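Local coordinates for orotidine 5'-phosphate decarboxylase (Lactobacillus acidophilus, PDB 3TFX), which probably catalyses the decarboxylation of orotidine 5'-monophosphate to uridine 5'-monophosphate, the last step of de novo UMP synthesis, at residues 20-23 with 24-28; 42-45 with 46-50; 121-124 with 125-129. All coordinates share one frame; numbering follows the deposited sequence.

Contact 1: residues 20-23 with 24-28; sequences NKIL and SKLGD
Four hydrogen bonds join Ser-24, Lys-25 and Leu-26 to the last turn of helix 16-24. The amide N of Ser-24 reaches Asn-20 O, four residues back as in an alpha-helix, at 3.1 Å. Lys-25 N and Leu-26 N instead turn to the carbonyl oxygens three residues back, Ile-22 O and Leu-23 O, so the last bonds are of the i to i-3 kind, made as the chain unwinds into the loop. Ser-24 adds a side-chain bond: OG lies between its own N and carbonyl carbon (chi1 77°), folded back to donate to Lys-21 O at 2.7 Å. A small hydroxyl residue suits this exposed spot. Gly-27, with positive phi, takes the chain out of the helix.

The apolar contacts lie on the barrel side. CD1 of Leu-26 meets CD1 of Leu-23 at 4.2 Å, and CG of Leu-26 lies 4.5 Å from CG1 of Ile-22. The same CG also packs closely on a polar atom, 3.3 Å from Ile-22 O. Val-34 of strand 33-36 touches both leucines, and Ile-219 of helix 217-220 packs on Leu-26. With an alanine here, CD1 and CD2 would be gone, and the space between Leu-23, Val-34 and Ile-219 is likely to be left poorly filled.

On the solvent side Lys-21 and Lys-25 run side by side, with Lys-21 NZ 5.5 Å from Lys-25 NZ. These like charges probably disfavour each other, whereas the carbonyls at this C-terminal helix end should favour positive charge nearby.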
# COMPACT_ATOMS: atom_id res chain seq x y z
N ASN A 20 -13.84 16.99 -8.55
CA ASN A 20 -15.18 17.29 -9.03
C ASN A 20 -15.18 18.08 -10.34
O ASN A 20 -16.06 17.90 -11.17
CB ASN A 20 -15.98 17.98 -7.92
CG ASN A 20 -16.24 17.05 -6.74
OD1 ASN A 20 -16.04 15.83 -6.84
ND2 ASN A 20 -16.69 17.61 -5.63
N LYS A 21 -14.18 18.93 -10.53
CA LYS A 21 -14.04 19.67 -11.77
C LYS A 21 -13.66 18.80 -12.99
O LYS A 21 -14.29 18.91 -14.05
CB LYS A 21 -13.08 20.85 -11.60
CG LYS A 21 -12.82 21.63 -12.90
CD LYS A 21 -13.08 23.13 -12.74
CE LYS A 21 -11.79 23.88 -12.42
NZ LYS A 21 -11.96 25.36 -12.65
N ILE A 22 -12.64 17.96 -12.86
CA ILE A 22 -12.31 17.05 -13.98
C ILE A 22 -13.45 16.09 -14.28
O ILE A 22 -13.77 15.87 -15.44
CB ILE A 22 -10.92 16.31 -13.84
CG1 ILE A 22 -10.61 15.53 -15.11
CG2 ILE A 22 -10.87 15.37 -12.62
CD1 ILE A 22 -10.45 16.41 -16.35
N LEU A 23 -14.09 15.56 -13.23
CA LEU A 23 -15.21 14.64 -13.38
C LEU A 23 -16.39 15.26 -14.13
O LEU A 23 -17.02 14.60 -14.96
CB LEU A 23 -15.67 14.13 -12.01
CG LEU A 23 -15.24 12.75 -11.49
CD1 LEU A 23 -13.85 12.37 -11.91
CD2 LEU A 23 -15.37 12.70 -9.99
N SER A 24 -16.69 16.53 -13.84
CA SER A 24 -17.76 17.25 -14.54
C SER A 24 -17.53 17.33 -16.05
O SER A 24 -18.47 17.59 -16.82
CB SER A 24 -17.93 18.65 -13.96
OG SER A 24 -16.89 19.50 -14.43
N LYS A 25 -16.30 17.09 -16.48
CA LYS A 25 -15.95 17.16 -17.90
C LYS A 25 -15.79 15.81 -18.58
O LYS A 25 -15.39 15.77 -19.74
CB LYS A 25 -14.66 17.95 -18.07
CG LYS A 25 -14.74 19.40 -17.62
CD LYS A 25 -13.38 20.06 -17.77
CE LYS A 25 -13.34 21.40 -17.09
NZ LYS A 25 -11.92 21.82 -16.92
N LEU A 26 -16.08 14.71 -17.88
CA LEU A 26 -15.79 13.38 -18.43
C LEU A 26 -17.02 12.71 -19.00
O LEU A 26 -16.93 11.74 -19.77
CB LEU A 26 -15.09 12.48 -17.39
CG LEU A 26 -13.68 12.90 -16.98
CD1 LEU A 26 -13.08 11.90 -15.98
CD2 LEU A 26 -12.77 13.06 -18.18
N GLY A 27 -18.18 13.23 -18.63
CA GLY A 27 -19.44 12.74 -19.16
C GLY A 27 -20.36 12.26 -18.08
O GLY A 27 -20.22 12.64 -16.92
N ASP A 28 -21.31 11.41 -18.47
CA ASP A 28 -22.28 10.86 -17.54
C ASP A 28 -21.54 9.85 -16.66
O ASP A 28 -20.73 9.08 -17.18
CB ASP A 28 -23.41 10.17 -18.30
CG ASP A 28 -24.29 11.14 -19.09
OD1 ASP A 28 -24.52 12.28 -18.63
OD2 ASP A 28 -24.78 10.74 -20.17
O HOH W 1 -18.75 12.82 -14.93

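Contact 2: residues 42-45 with 46-50; sequences YNAG and IDVIK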
# COMPACT_ATOMS: atom_id res chain seq x y z
N TYR A 42 -5.61 9.16 0.36
CA TYR A 42 -5.05 9.51 1.68
C TYR A 42 -5.33 10.97 2.10
O TYR A 42 -5.17 11.31 3.29
CB TYR A 42 -3.54 9.20 1.76
CG TYR A 42 -3.17 7.72 1.75
CD1 TYR A 42 -4.15 6.72 1.60
CD2 TYR A 42 -1.83 7.32 1.88
CE1 TYR A 42 -3.80 5.35 1.61
CE2 TYR A 42 -1.47 5.96 1.89
CZ TYR A 42 -2.46 4.98 1.73
OH TYR A 42 -2.11 3.65 1.74
N ASN A 43 -5.73 11.82 1.14
CA ASN A 43 -6.28 13.15 1.45
C ASN A 43 -7.80 13.15 1.65
O ASN A 43 -8.30 13.77 2.58
CB ASN A 43 -5.92 14.16 0.35
CG ASN A 43 -4.51 14.68 0.48
OD1 ASN A 43 -4.15 15.37 1.45
ND2 ASN A 43 -3.67 14.35 -0.50
N ALA A 44 -8.54 12.48 0.77
CA ALA A 44 -10.01 12.58 0.79
C ALA A 44 -10.73 11.50 1.62
O ALA A 44 -11.74 11.79 2.27
CB ALA A 44 -10.56 12.62 -0.64
N GLY A 45 -10.23 10.27 1.56
CA GLY A 45 -10.76 9.16 2.36
C GLY A 45 -11.94 8.43 1.76
O GLY A 45 -12.28 8.61 0.58
N ILE A 46 -12.60 7.62 2.60
CA ILE A 46 -13.60 6.67 2.13
C ILE A 46 -14.94 7.27 1.71
O ILE A 46 -15.58 6.77 0.77
CB ILE A 46 -13.79 5.44 3.11
CG1 ILE A 46 -14.76 5.74 4.26
CG2 ILE A 46 -12.43 4.97 3.65
CD1 ILE A 46 -14.28 6.75 5.24
N ASP A 47 -15.37 8.34 2.39
CA ASP A 47 -16.65 8.99 2.06
C ASP A 47 -16.70 9.47 0.62
O ASP A 47 -17.71 9.31 -0.07
CB ASP A 47 -16.95 10.15 3.01
CG ASP A 47 -17.03 9.72 4.46
OD1 ASP A 47 -17.60 8.64 4.75
OD2 ASP A 47 -16.53 10.47 5.31
N VAL A 48 -15.59 10.03 0.16
CA VAL A 48 -15.49 10.53 -1.20
C VAL A 48 -15.62 9.40 -2.22
O VAL A 48 -16.32 9.56 -3.22
CB VAL A 48 -14.21 11.37 -1.41
CG1 VAL A 48 -14.02 11.74 -2.89
CG2 VAL A 48 -14.29 12.62 -0.54
N ILE A 49 -15.00 8.26 -1.95
CA ILE A 49 -15.16 7.12 -2.84
C ILE A 49 -16.58 6.57 -2.83
O ILE A 49 -17.19 6.42 -3.89
CB ILE A 49 -14.09 6.04 -2.61
CG1 ILE A 49 -12.76 6.58 -3.11
CG2 ILE A 49 -14.47 4.75 -3.32
CD1 ILE A 49 -11.61 5.66 -2.91
N LYS A 50 -17.12 6.31 -1.64
CA LYS A 50 -18.52 5.89 -1.51
C LYS A 50 -19.50 6.83 -2.27
O LYS A 50 -20.35 6.36 -3.01
CB LYS A 50 -18.91 5.79 -0.02
CG LYS A 50 -19.88 4.66 0.28
CD LYS A 50 -20.40 4.72 1.72
CE LYS A 50 -21.09 3.42 2.13
NZ LYS A 50 -20.11 2.33 2.42
O HOH W 2 -13.47 10.24 4.11
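CB of Ala-44 rests against CG2 of Val-48 at 3.7 Å, and against the branch carbon CB of the same valine at 3.9 Å. The valine turns this methyl to the alanine because CG2 stands beside its own backbone N, while CG1 is swung anti to that N (chi1 173°). A short side chain at Ala-44 suits so close an approach between the end of one helix and the first turn of the next. Val-48 CB also lies 3.9 Å from Gly-45 O.

A water joins the two helices on the polar side: it donates to Ala-44 O at 3.0 Å, accepts from Asp-47 N at 3.2 Å, and gives a weak bond to Asp-47 OD2. Both a carbonyl at the end of the first helix and an amide of the second helix's opening turn are thereby engaged.

The arrangement is two helices joined through a single glycine, Gly-45, in the segment that follows strand 33-36 of the TIM barrel. Gly-45 leaves helix 38-44 with positive phi (86°) and serves as N-cap of helix 46-54; positive phi is readily adopted by glycine, and a CB here would also crowd Ile-46 N. Beyond the glycine, the bond from Lys-50 N to Ile-46 O sets the new helix going.

Leu-19 and Glu-16 of helix 16-24 touch Val-48, while Phe-41 lies against Ile-46 and Ile-49. At the dimer interface Ile-46 packs on Ala-44 of the second subunit, and Tyr-42 OH is hydrogen-bonded to Tyr-42 OH of that subunit.

Contact 3: residues 121-124 with 125-129; sequences VTEL and TSISD
Ile-127 N donates to Leu-124 O at 3.0 Å, with an N-H...O angle of 153°, and closes a type I beta turn whose corner residues are Thr-125 and Ser-126. The turn lies in the loop after strand 117-121 of the TIM barrel, on the side that carries the active site; Thr-125 is a predicted substrate-binding residue, and Leu-124 packs on Lys-64, the predicted proton donor. The small polar side chains of Thr-125 and Ser-126 fit the tight corner, where they meet Ile-68 and Pro-69 of the second subunit.

Side chains also meet at the base of the turn. CB of Leu-124 and CG1 of Ile-127 approach to 4.2 Å, while Leu-132 of helix 129-134 touches Ile-127. Glu-123 bends at chi2 (-68°), which lays its carboxylate oxygen OE1 against the isoleucine carbons, 3.9 Å from both CG1 and CG2 of Ile-127. The other carboxylate oxygen, OE2, accepts hydrogen bonds from NE2 of Gln-136 and of Gln-145, so the group is held from beyond the turn.

Ser-126 OG is buried with no polar partner in the model; it rests against Leu-124, 3.5 Å from CB and 4.0 Å from CD1.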
# COMPACT_ATOMS: atom_id res chain seq x y z
N VAL A 121 0.22 -6.19 -8.81
CA VAL A 121 1.39 -5.47 -9.26
C VAL A 121 2.54 -6.44 -9.19
O VAL A 121 2.63 -7.28 -8.28
CB VAL A 121 1.66 -4.22 -8.40
CG1 VAL A 121 3.10 -3.70 -8.60
CG2 VAL A 121 0.62 -3.15 -8.73
N THR A 122 3.42 -6.31 -10.16
CA THR A 122 4.47 -7.25 -10.37
C THR A 122 5.76 -6.54 -9.92
O THR A 122 6.07 -6.50 -8.70
CB THR A 122 4.33 -7.72 -11.86
OG1 THR A 122 4.04 -9.13 -11.92
CG2 THR A 122 5.43 -7.30 -12.77
N GLU A 123 6.50 -5.96 -10.86
CA GLU A 123 7.60 -5.07 -10.53
C GLU A 123 7.18 -3.68 -10.97
O GLU A 123 6.74 -3.51 -12.10
CB GLU A 123 8.90 -5.49 -11.21
CG GLU A 123 9.50 -6.81 -10.70
CD GLU A 123 10.02 -6.72 -9.27
OE1 GLU A 123 10.24 -5.60 -8.74
OE2 GLU A 123 10.23 -7.78 -8.65
N LEU A 124 7.29 -2.71 -10.08
CA LEU A 124 6.94 -1.34 -10.42
C LEU A 124 7.85 -0.81 -11.53
O LEU A 124 9.01 -1.23 -11.63
CB LEU A 124 7.04 -0.44 -9.18
CG LEU A 124 6.04 -0.68 -8.03
CD1 LEU A 124 6.57 -0.05 -6.75
CD2 LEU A 124 4.66 -0.13 -8.37
N THR A 125 7.34 0.10 -12.35
CA THR A 125 8.14 0.71 -13.43
C THR A 125 9.33 1.47 -12.83
O THR A 125 10.32 1.74 -13.53
CB THR A 125 7.31 1.66 -14.35
OG1 THR A 125 6.81 2.76 -13.58
CG2 THR A 125 6.13 0.92 -14.99
N SER A 126 9.25 1.78 -11.54
CA SER A 126 10.32 2.51 -10.85
C SER A 126 11.52 1.62 -10.53
O SER A 126 12.62 2.11 -10.24
CB SER A 126 9.80 3.18 -9.57
OG SER A 126 9.25 2.23 -8.66
N ILE A 127 11.31 0.31 -10.59
CA ILE A 127 12.39 -0.65 -10.42
C ILE A 127 13.04 -0.89 -11.79
O ILE A 127 12.44 -1.51 -12.67
CB ILE A 127 11.88 -2.02 -9.84
CG1 ILE A 127 10.99 -1.82 -8.59
CG2 ILE A 127 13.04 -2.96 -9.57
CD1 ILE A 127 11.56 -0.91 -7.47
N SER A 128 14.26 -0.38 -11.96
CA SER A 128 15.05 -0.69 -13.14
C SER A 128 15.76 -2.03 -12.92
O SER A 128 15.70 -2.61 -11.83
CB SER A 128 16.07 0.43 -13.42
OG SER A 128 16.90 0.66 -12.29
N ASP A 129 16.43 -2.51 -13.97
CA ASP A 129 17.22 -3.74 -13.87
C ASP A 129 18.27 -3.73 -12.75
O ASP A 129 18.45 -4.74 -12.06
CB ASP A 129 17.88 -4.06 -15.21
CG ASP A 129 16.88 -4.49 -16.25
OD1 ASP A 129 16.77 -3.81 -17.30
OD2 ASP A 129 16.18 -5.50 -16.03

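From the N terminus the three contacts come in series, neither nesting nor crossing, and each is a local turn of the chain. Contact 1 ends helix 16-24 and leads into the loop before strand 33-36. Contact 2 follows that strand, bending helix 38-44 into helix 46-54; its nearest atoms are about 6 Å from contact 1, and helix 16-24 bridges the two by packing on Val-48. Contact 3 lies much later, between strand 117-121 and helix 129-134, with its centre about 32 Å from that of contact 1, on the opposite side of the chain's centre. Contacts 2 and 3 bring outer helices and the loop holding a predicted substrate-binding residue against the second subunit.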